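Local coordinates for protein multiheme cytochrome cf (Carboxydothermus ferrireducens DSM 11255, PDB 6QVM) that probably passes electrons through its eleven c-type hemes, from within the S-layer of the cell to insoluble extracellular Fe(III), at residues H45-G50 with R54-C59; V82-M85 with K90-V93; A359-T364 with T368-E373. All coordinates share one frame; numbering follows the deposited sequence.

Interaction 1. Residues H45-G50 with R54-C59; sequences HKSQPG and RDQMDC. With HEC (heme c), chain F.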
loop_
_atom_site.group_PDB
_atom_site.type_symbol
_atom_site.label_atom_id
_atom_site.label_comp_id
_atom_site.label_asym_id
_atom_site.label_seq_id
_atom_site.Cartn_x
_atom_site.Cartn_y
_atom_site.Cartn_z
ATOM N N HIS A 45 -17.396 23.360 24.713
ATOM C CA HIS A 45 -17.834 24.374 23.763
ATOM C C HIS A 45 -19.314 24.284 23.426
ATOM O O HIS A 45 -19.829 25.165 22.726
ATOM C CB HIS A 45 -17.053 24.255 22.453
ATOM C CG HIS A 45 -15.607 24.625 22.562
ATOM N ND1 HIS A 45 -14.822 24.276 23.640
ATOM C CD2 HIS A 45 -14.799 25.305 21.714
ATOM C CE1 HIS A 45 -13.591 24.722 23.449
ATOM N NE2 HIS A 45 -13.551 25.352 22.288
ATOM N N LYS A 46 -19.999 23.245 23.893
ATOM C CA LYS A 46 -21.315 22.930 23.364
ATOM C C LYS A 46 -22.342 23.984 23.743
ATOM O O LYS A 46 -22.389 24.456 24.883
ATOM C CB LYS A 46 -21.778 21.561 23.855
ATOM C CG LYS A 46 -23.128 21.138 23.294
ATOM C CD LYS A 46 -23.345 19.641 23.425
ATOM C CE LYS A 46 -24.794 19.277 23.147
ATOM N NZ LYS A 46 -25.089 17.868 23.521
ATOM N N SER A 47 -23.167 24.354 22.767
ATOM C CA SER A 47 -24.314 25.218 23.009
ATOM C C SER A 47 -25.489 24.377 23.489
ATOM O O SER A 47 -25.886 23.414 22.823
ATOM C CB SER A 47 -24.698 25.983 21.745
ATOM O OG SER A 47 -23.746 26.985 21.439
ATOM N N GLN A 48 -26.028 24.724 24.645
ATOM C CA GLN A 48 -27.340 24.205 24.973
ATOM C C GLN A 48 -28.392 24.957 24.158
ATOM O O GLN A 48 -28.142 26.082 23.717
ATOM C CB GLN A 48 -27.616 24.351 26.468
ATOM C CG GLN A 48 -26.937 23.276 27.315
ATOM C CD GLN A 48 -27.356 21.870 26.910
ATOM O OE1 GLN A 48 -28.546 21.570 26.812
ATOM N NE2 GLN A 48 -26.378 21.006 26.661
ATOM N N PRO A 49 -29.556 24.351 23.921
ATOM C CA PRO A 49 -30.593 25.026 23.127
ATOM C C PRO A 49 -30.870 26.434 23.642
ATOM O O PRO A 49 -31.138 26.639 24.822
ATOM C CB PRO A 49 -31.804 24.100 23.283
ATOM C CG PRO A 49 -31.206 22.760 23.519
ATOM C CD PRO A 49 -29.974 23.001 24.337
ATOM N N GLY A 50 -30.746 27.417 22.744
ATOM C CA GLY A 50 -30.864 28.822 23.075
ATOM C C GLY A 50 -29.555 29.499 23.416
ATOM O O GLY A 50 -29.420 30.706 23.202
ATOM N N ARG A 54 -19.363 28.349 22.367
ATOM C CA ARG A 54 -18.243 28.503 21.446
ATOM C C ARG A 54 -18.388 27.651 20.187
ATOM O O ARG A 54 -17.771 27.977 19.164
ATOM C CB ARG A 54 -16.928 28.175 22.159
ATOM C CG ARG A 54 -16.470 29.260 23.123
ATOM C CD ARG A 54 -15.278 28.816 23.940
ATOM N NE ARG A 54 -15.658 27.885 24.995
ATOM C CZ ARG A 54 -14.796 27.315 25.829
ATOM N NH1 ARG A 54 -13.500 27.578 25.721
ATOM N NH2 ARG A 54 -15.229 26.500 26.781
ATOM N N ASP A 55 -19.190 26.580 20.225
ATOM C CA ASP A 55 -19.359 25.761 19.033
ATOM C C ASP A 55 -20.072 26.496 17.904
ATOM O O ASP A 55 -20.116 25.974 16.787
ATOM C CB ASP A 55 -20.102 24.462 19.372
ATOM C CG ASP A 55 -21.521 24.691 19.884
ATOM O OD1 ASP A 55 -22.014 25.832 19.869
ATOM O OD2 ASP A 55 -22.150 23.703 20.317
ATOM N N GLN A 56 -20.640 27.673 18.175
ATOM C CA GLN A 56 -21.283 28.498 17.161
ATOM C C GLN A 56 -20.494 29.761 16.847
ATOM O O GLN A 56 -20.984 30.611 16.100
ATOM C CB GLN A 56 -22.693 28.900 17.600
ATOM C CG GLN A 56 -23.730 27.805 17.582
ATOM C CD GLN A 56 -25.074 28.303 18.069
ATOM O OE1 GLN A 56 -25.459 29.442 17.800
ATOM N NE2 GLN A 56 -25.786 27.463 18.809
ATOM N N MET A 57 -19.299 29.916 17.406
ATOM C CA MET A 57 -18.513 31.121 17.207
ATOM C C MET A 57 -17.413 30.867 16.178
ATOM O O MET A 57 -17.243 29.757 15.670
ATOM C CB MET A 57 -17.937 31.604 18.540
ATOM C CG MET A 57 -18.978 32.209 19.471
ATOM S SD MET A 57 -18.370 32.484 21.145
ATOM C CE MET A 57 -16.941 33.521 20.839
ATOM N N ASP A 58 -16.672 31.922 15.852
ATOM C CA ASP A 58 -15.571 31.836 14.894
ATOM C C ASP A 58 -14.416 31.112 15.572
ATOM O O ASP A 58 -13.714 31.691 16.402
ATOM C CB ASP A 58 -15.162 33.229 14.422
ATOM C CG ASP A 58 -14.155 33.197 13.275
ATOM O OD1 ASP A 58 -13.266 32.316 13.261
ATOM O OD2 ASP A 58 -14.249 34.065 12.380
ATOM N N CYS A 59 -14.214 29.838 15.220
ATOM C CA CYS A 59 -13.141 29.053 15.829
ATOM C C CYS A 59 -11.793 29.734 15.655
ATOM O O CYS A 59 -11.048 29.929 16.623
ATOM C CB CYS A 59 -13.096 27.651 15.221
ATOM S SG CYS A 59 -14.713 26.913 14.938
HETATM FE FE HEC F . -11.931 25.998 21.174
HETATM C CHA HEC F . -9.972 24.072 23.317
HETATM C CHB HEC F . -11.986 23.362 18.967
HETATM C CHC HEC F . -13.936 27.818 19.026
HETATM C CHD HEC F . -11.443 28.765 23.083
HETATM N NA HEC F . -11.137 24.071 21.162
HETATM C C1A HEC F . -10.313 23.495 22.110
HETATM C C2A HEC F . -9.882 22.190 21.631
HETATM C C3A HEC F . -10.436 22.016 20.407
HETATM C C4A HEC F . -11.234 23.187 20.106
HETATM C CMA HEC F . -10.319 20.820 19.434
HETATM C CAA HEC F . -8.928 21.280 22.459
HETATM C CBA HEC F . -9.198 19.774 22.374
HETATM C CGA HEC F . -10.271 19.361 23.343
HETATM O O1A HEC F . -11.090 18.473 22.989
HETATM O O2A HEC F . -10.311 19.921 24.466
HETATM N NB HEC F . -12.779 25.676 19.327
HETATM C C1B HEC F . -12.753 24.466 18.654
HETATM C C2B HEC F . -13.672 24.554 17.540
HETATM C C3B HEC F . -14.198 25.792 17.531
HETATM C C4B HEC F . -13.652 26.517 18.664
HETATM C CMB HEC F . -13.907 23.432 16.507
HETATM C CAB HEC F . -15.226 26.371 16.531
HETATM C CBB HEC F . -16.578 25.625 16.602
HETATM N NC HEC F . -12.535 27.921 21.047
HETATM C C1C HEC F . -13.386 28.481 20.111
HETATM C C2C HEC F . -13.573 29.888 20.440
HETATM C C3C HEC F . -12.989 30.112 21.644
HETATM C C4C HEC F . -12.262 28.900 21.983
HETATM C CMC HEC F . -14.569 30.798 19.688
HETATM C CAC HEC F . -12.808 31.415 22.480
HETATM C CBC HEC F . -14.056 32.301 22.651
HETATM N ND HEC F . -10.844 26.363 22.917
HETATM C C1D HEC F . -10.865 27.603 23.551
HETATM C C2D HEC F . -10.162 27.487 24.801
HETATM C C3D HEC F . -9.703 26.027 24.884
HETATM C C4D HEC F . -10.172 25.398 23.668
HETATM C CMD HEC F . -9.938 28.613 25.829
HETATM C CAD HEC F . -8.901 25.398 26.040
HETATM C CBD HEC F . -9.866 25.066 27.173
HETATM C CGD HEC F . -10.670 23.852 26.773
HETATM O O1D HEC F . -10.049 22.830 26.368
HETATM O O2D HEC F . -11.927 23.909 26.850
#
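The carbonyl of His-45 receives the backbone N-H of Asp-55, N to O 2.9 Å, where the loop doubles back to bring a short 3-10 turn at 54-56 against the start of 45-50. Asp-55 then holds Ser-47, two residues further on, with both carboxylate oxygens. Its OD1 takes the hydroxyl of Ser-47 on the syn side, OG to OD1 2.6 Å, while OD2 accepts the Ser-47 N-H at 2.7 Å from above the carboxylate plane. The Asp-55 side chain turns back for this with CG between backbone N and carbonyl carbon (chi1 63°).

This fold-back belongs to a bis-histidine heme c site. Cys-59 opens a CxxCH motif and is bonded through SG to CAB of the heme, the motif's His-63 binds the iron, and His-45 supplies the other axial nitrogen, NE2 to FE 2.1 Å. The guanidinium of Arg-54 lies flat on the imidazole of His-45, planes 14° apart and centres 4.0 Å apart, with CD also over that ring face. The arginine chain bends at its third torsion and runs alongside the porphyrin, bringing NH1 to 3.4 Å from heme C1D, while NH2 bonds the carbonyl of Ser-44. With an alanine here, the imidazole would probably lose its stacked cover and the Ser-44 carbonyl its guanidinium donor.

Interaction 2. Residues V82-M85 with K90-V93; sequences VLFM and KLAV. With HEC (heme c), chain E.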
loop_
_atom_site.group_PDB
_atom_site.type_symbol
_atom_site.label_atom_id
_atom_site.label_comp_id
_atom_site.label_asym_id
_atom_site.label_seq_id
_atom_site.Cartn_x
_atom_site.Cartn_y
_atom_site.Cartn_z
ATOM N N VAL A 82 -18.144 13.001 7.510
ATOM C CA VAL A 82 -17.818 11.742 6.846
ATOM C C VAL A 82 -18.582 11.617 5.532
ATOM O O VAL A 82 -17.988 11.393 4.468
ATOM C CB VAL A 82 -18.115 10.555 7.779
ATOM C CG1 VAL A 82 -18.081 9.262 6.999
ATOM C CG2 VAL A 82 -17.127 10.518 8.932
ATOM N N LEU A 83 -19.907 11.781 5.583
ATOM C CA LEU A 83 -20.724 11.682 4.377
ATOM C C LEU A 83 -20.286 12.699 3.334
ATOM O O LEU A 83 -20.192 12.380 2.143
ATOM C CB LEU A 83 -22.199 11.878 4.724
ATOM C CG LEU A 83 -22.805 10.865 5.696
ATOM C CD1 LEU A 83 -24.225 11.267 6.075
ATOM C CD2 LEU A 83 -22.780 9.464 5.106
ATOM N N PHE A 84 -20.038 13.938 3.762
ATOM C CA PHE A 84 -19.511 14.954 2.858
ATOM C C PHE A 84 -18.275 14.442 2.129
ATOM O O PHE A 84 -18.178 14.533 0.900
ATOM C CB PHE A 84 -19.199 16.228 3.652
ATOM C CG PHE A 84 -18.459 17.284 2.868
ATOM C CD1 PHE A 84 -19.141 18.154 2.031
ATOM C CD2 PHE A 84 -17.084 17.426 2.996
ATOM C CE1 PHE A 84 -18.466 19.127 1.325
ATOM C CE2 PHE A 84 -16.404 18.396 2.287
ATOM C CZ PHE A 84 -17.097 19.249 1.452
ATOM N N MET A 85 -17.335 13.855 2.871
ATOM C CA MET A 85 -16.085 13.419 2.262
ATOM C C MET A 85 -16.286 12.171 1.406
ATOM O O MET A 85 -15.652 12.032 0.356
ATOM C CB MET A 85 -15.033 13.181 3.340
ATOM C CG MET A 85 -13.627 13.083 2.791
ATOM S SD MET A 85 -12.363 13.146 4.070
ATOM C CE MET A 85 -10.884 12.869 3.096
ATOM N N LYS A 90 -19.133 16.743 -1.396
ATOM C CA LYS A 90 -20.416 17.390 -1.616
ATOM C C LYS A 90 -21.349 16.985 -0.485
ATOM O O LYS A 90 -21.270 15.869 0.033
ATOM C CB LYS A 90 -21.026 17.008 -2.974
ATOM C CG LYS A 90 -20.137 17.328 -4.170
ATOM C CD LYS A 90 -20.774 16.857 -5.468
ATOM C CE LYS A 90 -19.942 15.783 -6.145
ATOM N NZ LYS A 90 -20.440 14.413 -5.854
ATOM N N LEU A 91 -22.231 17.899 -0.095
ATOM C CA LEU A 91 -23.099 17.653 1.049
ATOM C C LEU A 91 -24.066 16.509 0.765
ATOM O O LEU A 91 -24.666 16.439 -0.310
ATOM C CB LEU A 91 -23.875 18.919 1.397
ATOM C CG LEU A 91 -23.116 20.088 2.025
ATOM C CD1 LEU A 91 -24.048 21.282 2.200
ATOM C CD2 LEU A 91 -22.512 19.678 3.363
ATOM N N ALA A 92 -24.210 15.606 1.731
ATOM C CA ALA A 92 -25.266 14.614 1.653
ATOM C C ALA A 92 -26.623 15.286 1.839
ATOM O O ALA A 92 -26.723 16.434 2.282
ATOM C CB ALA A 92 -25.062 13.533 2.711
ATOM N N VAL A 93 -27.678 14.554 1.491
ATOM C CA VAL A 93 -29.025 15.061 1.712
ATOM C C VAL A 93 -29.293 15.139 3.209
ATOM O O VAL A 93 -29.019 14.193 3.958
ATOM C CB VAL A 93 -30.057 14.177 1.000
ATOM C CG1 VAL A 93 -31.463 14.453 1.518
ATOM C CG2 VAL A 93 -29.999 14.412 -0.502
HETATM FE FE HEC E . -13.086 21.361 7.941
HETATM C CHA HEC E . -10.383 19.312 7.349
HETATM C CHB HEC E . -11.114 23.388 9.874
HETATM C CHC HEC E . -15.734 23.533 8.338
HETATM C CHD HEC E . -15.181 19.151 6.277
HETATM N NA HEC E . -11.124 21.358 8.492
HETATM C C1A HEC E . -10.186 20.396 8.172
HETATM C C2A HEC E . -8.944 20.726 8.839
HETATM C C3A HEC E . -9.153 21.847 9.550
HETATM C C4A HEC E . -10.524 22.263 9.343
HETATM C CMA HEC E . -8.127 22.587 10.431
HETATM C CAA HEC E . -7.646 19.887 8.749
HETATM C CBA HEC E . -6.546 20.673 8.040
HETATM C CGA HEC E . -6.759 20.648 6.551
HETATM O O1A HEC E . -6.436 21.668 5.888
HETATM O O2A HEC E . -7.246 19.612 6.026
HETATM N NB HEC E . -13.378 23.121 8.926
HETATM C C1B HEC E . -12.406 23.807 9.631
HETATM C C2B HEC E . -12.984 25.053 10.085
HETATM C C3B HEC E . -14.267 25.095 9.674
HETATM C C4B HEC E . -14.533 23.882 8.922
HETATM C CMB HEC E . -12.220 26.095 10.935
HETATM C CAB HEC E . -15.297 26.224 9.924
HETATM C CBB HEC E . -14.857 27.557 9.274
HETATM N NC HEC E . -15.075 21.327 7.440
HETATM C C1C HEC E . -15.982 22.349 7.668
HETATM C C2C HEC E . -17.259 21.968 7.086
HETATM C C3C HEC E . -17.098 20.777 6.467
HETATM C C4C HEC E . -15.727 20.345 6.706
HETATM C CMC HEC E . -18.514 22.875 7.077
HETATM C CAC HEC E . -18.157 19.927 5.703
HETATM C CBC HEC E . -18.800 20.669 4.507
HETATM N ND HEC E . -12.826 19.520 6.969
HETATM C C1D HEC E . -13.847 18.800 6.349
HETATM C C2D HEC E . -13.282 17.603 5.775
HETATM C C3D HEC E . -11.788 17.658 6.115
HETATM C C4D HEC E . -11.595 18.881 6.851
HETATM C CMD HEC E . -14.024 16.506 4.984
HETATM C CAD HEC E . -10.695 16.643 5.735
HETATM C CBD HEC E . -10.184 17.041 4.353
HETATM C CGD HEC E . -9.048 16.149 3.924
HETATM O O1D HEC E . -8.139 15.880 4.755
HETATM O O2D HEC E . -9.052 15.721 2.739
#
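The carbonyl oxygen of Phe-84 takes a weak hydrogen bond from the backbone N-H of Lys-90, N to O 3.3 Å and bent to 126° at the hydrogen. It marks the place where the chain, having reached the end of helix 79-86, turns round and runs back past the helix's last turn. This helix-to-loop reversal forms part of the wall of a heme c pocket in the multiheme cytochrome. A second backbone contact helps hold the return: CA of Phe-84 points its hydrogen at the carbonyl O of Lys-90, 3.5 Å away and fairly straight. The ammonium group of Lys-90 is turned to the carbonyl of Asn-87, within the turn itself.

The aromatic ring of Phe-84 carries most of the side-chain contact. With CG opposite the backbone N (chi1 171°), the ring is packed between the returning chain and the heme. One face lies on the heme's thioether arm, whose methyl carbon CBC stands 3.4 Å above the ring plane near its centre. The backbone N of Leu-91 meets the ring at its edge, and CD2 of that leucine comes to 3.9 Å from CD1 of Phe-84. Tyr-27 of helix 25-31 adds a second aromatic ring, inclined by about 55°. One step back on the helix, CB of Leu-83 packs on CB of Ala-92 at 3.9 Å, and Arg-111 of helix 102-113 also lies against Leu-83. Met-85 points away from the returning chain; its extended side chain passes heme methyl CMD and sets CE 3.4 Å from propionate oxygen O2D.

Interaction 3. Residues A359-T364 with T368-E373; sequences ALHAAT and TKILGE. With HEC (heme c), chain G.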
loop_
_atom_site.group_PDB
_atom_site.type_symbol
_atom_site.label_atom_id
_atom_site.label_comp_id
_atom_site.label_asym_id
_atom_site.label_seq_id
_atom_site.Cartn_x
_atom_site.Cartn_y
_atom_site.Cartn_z
ATOM N N ALA A 359 -11.510 0.926 11.205
ATOM C CA ALA A 359 -12.926 1.268 11.318
ATOM C C ALA A 359 -13.111 2.565 12.096
ATOM O O ALA A 359 -13.883 3.444 11.693
ATOM C CB ALA A 359 -13.698 0.128 11.978
ATOM N N LEU A 360 -12.419 2.696 13.230
ATOM C CA LEU A 360 -12.510 3.928 14.009
ATOM C C LEU A 360 -11.986 5.121 13.217
ATOM O O LEU A 360 -12.558 6.216 13.279
ATOM C CB LEU A 360 -11.750 3.781 15.326
ATOM C CG LEU A 360 -11.735 4.992 16.270
ATOM C CD1 LEU A 360 -13.145 5.449 16.606
ATOM C CD2 LEU A 360 -10.964 4.660 17.543
ATOM N N HIS A 361 -10.900 4.928 12.465
ATOM C CA HIS A 361 -10.400 5.995 11.603
ATOM C C HIS A 361 -11.410 6.340 10.515
ATOM O O HIS A 361 -11.666 7.517 10.235
ATOM C CB HIS A 361 -9.069 5.589 10.974
ATOM C CG HIS A 361 -8.659 6.467 9.839
ATOM N ND1 HIS A 361 -8.213 7.758 10.024
ATOM C CD2 HIS A 361 -8.652 6.253 8.503
ATOM C CE1 HIS A 361 -7.924 8.294 8.851
ATOM N NE2 HIS A 361 -8.192 7.405 7.910
ATOM N N ALA A 362 -12.008 5.318 9.896
ATOM C CA ALA A 362 -12.940 5.544 8.797
ATOM C C ALA A 362 -14.210 6.260 9.242
ATOM O O ALA A 362 -14.894 6.858 8.405
ATOM C CB ALA A 362 -13.301 4.213 8.136
ATOM N N ALA A 363 -14.539 6.209 10.532
ATOM C CA ALA A 363 -15.728 6.876 11.040
ATOM C C ALA A 363 -15.453 8.289 11.536
ATOM O O ALA A 363 -16.401 9.002 11.883
ATOM C CB ALA A 363 -16.357 6.053 12.171
ATOM N N THR A 364 -14.187 8.708 11.580
ATOM C CA THR A 364 -13.831 10.022 12.112
ATOM C C THR A 364 -12.850 10.803 11.253
ATOM O O THR A 364 -12.766 12.024 11.424
ATOM C CB THR A 364 -13.236 9.892 13.521
ATOM O OG1 THR A 364 -11.989 9.190 13.438
ATOM C CG2 THR A 364 -14.179 9.144 14.448
ATOM N N THR A 368 -4.755 9.862 13.951
ATOM C CA THR A 368 -4.151 9.138 15.061
ATOM C C THR A 368 -4.752 7.760 15.256
ATOM O O THR A 368 -4.313 7.045 16.163
ATOM C CB THR A 368 -4.286 9.928 16.365
ATOM O OG1 THR A 368 -5.668 10.000 16.737
ATOM C CG2 THR A 368 -3.711 11.331 16.210
ATOM N N LYS A 369 -5.741 7.372 14.448
ATOM C CA LYS A 369 -6.395 6.075 14.566
ATOM C C LYS A 369 -6.068 5.150 13.402
ATOM O O LYS A 369 -6.748 4.133 13.216
ATOM C CB LYS A 369 -7.909 6.264 14.685
ATOM C CG LYS A 369 -8.337 7.134 15.865
ATOM C CD LYS A 369 -7.738 6.612 17.161
ATOM C CE LYS A 369 -8.395 7.247 18.375
ATOM N NZ LYS A 369 -8.296 8.728 18.345
ATOM N N ILE A 370 -5.043 5.481 12.617
ATOM C CA ILE A 370 -4.605 4.658 11.497
ATOM C C ILE A 370 -3.084 4.742 11.436
ATOM O O ILE A 370 -2.477 5.706 11.912
ATOM C CB ILE A 370 -5.270 5.108 10.170
ATOM C CG1 ILE A 370 -5.194 4.001 9.114
ATOM C CG2 ILE A 370 -4.634 6.382 9.654
ATOM C CD1 ILE A 370 -6.158 2.861 9.355
ATOM N N LEU A 371 -2.463 3.711 10.869
ATOM C CA LEU A 371 -1.012 3.642 10.773
ATOM C C LEU A 371 -0.544 4.401 9.536
ATOM O O LEU A 371 -0.951 4.090 8.411
ATOM C CB LEU A 371 -0.541 2.192 10.728
ATOM C CG LEU A 371 -0.711 1.373 12.012
ATOM C CD1 LEU A 371 -0.163 -0.044 11.837
ATOM C CD2 LEU A 371 -0.040 2.061 13.194
ATOM N N GLY A 372 0.327 5.385 9.750
ATOM C CA GLY A 372 0.898 6.176 8.678
ATOM C C GLY A 372 2.405 6.281 8.809
ATOM O O GLY A 372 3.011 5.504 9.553
ATOM N N GLU A 373 3.024 7.231 8.100
ATOM C CA GLU A 373 4.476 7.383 8.173
ATOM C C GLU A 373 4.921 7.720 9.591
ATOM O O GLU A 373 6.014 7.324 10.011
ATOM C CB GLU A 373 4.948 8.447 7.181
ATOM C CG GLU A 373 5.101 9.853 7.758
ATOM C CD GLU A 373 6.487 10.105 8.339
ATOM O OE1 GLU A 373 7.473 9.574 7.777
ATOM O OE2 GLU A 373 6.585 10.828 9.355
HETATM FE FE HEC G . -8.061 7.920 6.051
HETATM C CHA HEC G . -5.599 10.147 6.945
HETATM C CHB HEC G . -5.672 5.495 5.552
HETATM C CHC HEC G . -10.522 5.592 5.463
HETATM C CHD HEC G . -10.419 10.411 5.929
HETATM N NA HEC G . -6.025 7.836 6.189
HETATM C C1A HEC G . -5.202 8.867 6.607
HETATM C C2A HEC G . -3.838 8.374 6.608
HETATM C C3A HEC G . -3.858 7.093 6.221
HETATM C C4A HEC G . -5.231 6.733 5.949
HETATM C CMA HEC G . -2.629 6.168 6.082
HETATM C CAA HEC G . -2.595 9.193 7.010
HETATM C CBA HEC G . -2.446 9.074 8.528
HETATM C CGA HEC G . -1.254 9.867 9.004
HETATM O O1A HEC G . -1.091 11.048 8.586
HETATM O O2A HEC G . -0.466 9.303 9.811
HETATM N NB HEC G . -8.095 5.920 5.536
HETATM C C1B HEC G . -6.991 5.085 5.551
HETATM C C2B HEC G . -7.469 3.712 5.569
HETATM C C3B HEC G . -8.816 3.740 5.528
HETATM C C4B HEC G . -9.228 5.133 5.513
HETATM C CMB HEC G . -6.550 2.468 5.562
HETATM C CAB HEC G . -9.787 2.535 5.523
HETATM C CBB HEC G . -9.756 1.818 6.890
HETATM N NC HEC G . -10.075 7.992 5.725
HETATM C C1C HEC G . -10.906 6.911 5.508
HETATM C C2C HEC G . -12.283 7.363 5.494
HETATM C C3C HEC G . -12.262 8.711 5.547
HETATM C C4C HEC G . -10.874 9.121 5.732
HETATM C CMC HEC G . -13.503 6.458 5.182
HETATM C CAC HEC G . -13.481 9.670 5.475
HETATM C CBC HEC G . -14.433 9.425 6.658
HETATM N ND HEC G . -8.005 9.958 6.377
HETATM C C1D HEC G . -9.133 10.776 6.299
HETATM C C2D HEC G . -8.739 12.118 6.650
HETATM C C3D HEC G . -7.243 12.045 6.976
HETATM C C4D HEC G . -6.868 10.664 6.772
HETATM C CMD HEC G . -9.652 13.356 6.707
HETATM C CAD HEC G . -6.347 13.218 7.421
HETATM C CBD HEC G . -5.940 14.012 6.188
HETATM C CGD HEC G . -5.071 13.138 5.325
HETATM O O1D HEC G . -3.916 12.857 5.738
HETATM O O2D HEC G . -5.531 12.721 4.231
HETATM O O HOH W 1 -9.149 2.749 13.244
#
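Mainly apolar packing joins helix 359-362 to the loop that follows it, where Ile-370 comes to lie against the ring of His-361. This is one of the two axial-ligand sides of a bis-histidine heme c: NE2 of His-361 binds the iron at 1.9 Å, and His-233 is the other ligand. CG2 of Ile-370 is centred over one face of the imidazole, 3.8 Å from its centroid and only 9° off the normal. The same methyl also rests 3.6 Å from C3A of the porphyrin, so the branch fills the angle between the upright ring and the heme. Placing CG1 opposite the backbone N (chi1 -161°) sends the other branch along the porphyrin toward CHB and the CMB methyl. ND1 of His-361 is hydrogen-bonded to the carbonyl of Asp-366, which probably helps to fix the rotation of the imidazole about its bond to iron.

A water between the two backbones accepts from His-361 N at 2.9 Å and lies 2.8 Å from Lys-369 O. The bent chain of Lys-369 lays its methylenes across Leu-360, CE to CD2 3.7 Å, and carries its ammonium to a salt bridge with Asp-366. Thr-364 bonds back through OG1 to the carbonyl of Leu-360. Further along the loop Gly-372 has no side chain to obstruct the heme propionate, whose O2A lies 3.6 Å from the glycine CA.

How the interactions relate
Interactions 1, 2 and 3 follow one another along the chain, each closing before the next opens, though some 265 residues separate the last two. Centres of interactions 1 and 2 are 22 Å apart, those of 2 and 3 are 19 Å apart, and those of 1 and 3 are 27 Å apart. Only 2 and 3 touch, where CG2 of Val-82 meets the carbonyl O of Ala-363 at 3.4 Å. Helix 79-86 lies beside hemes E and G, with Met-85 touching both. FE of HEC (chain E) lies 14.1 Å from FE of HEC (chain F) and 14.5 Å from FE of HEC (chain G), spacing consistent with consecutive steps of an electron-carrying chain.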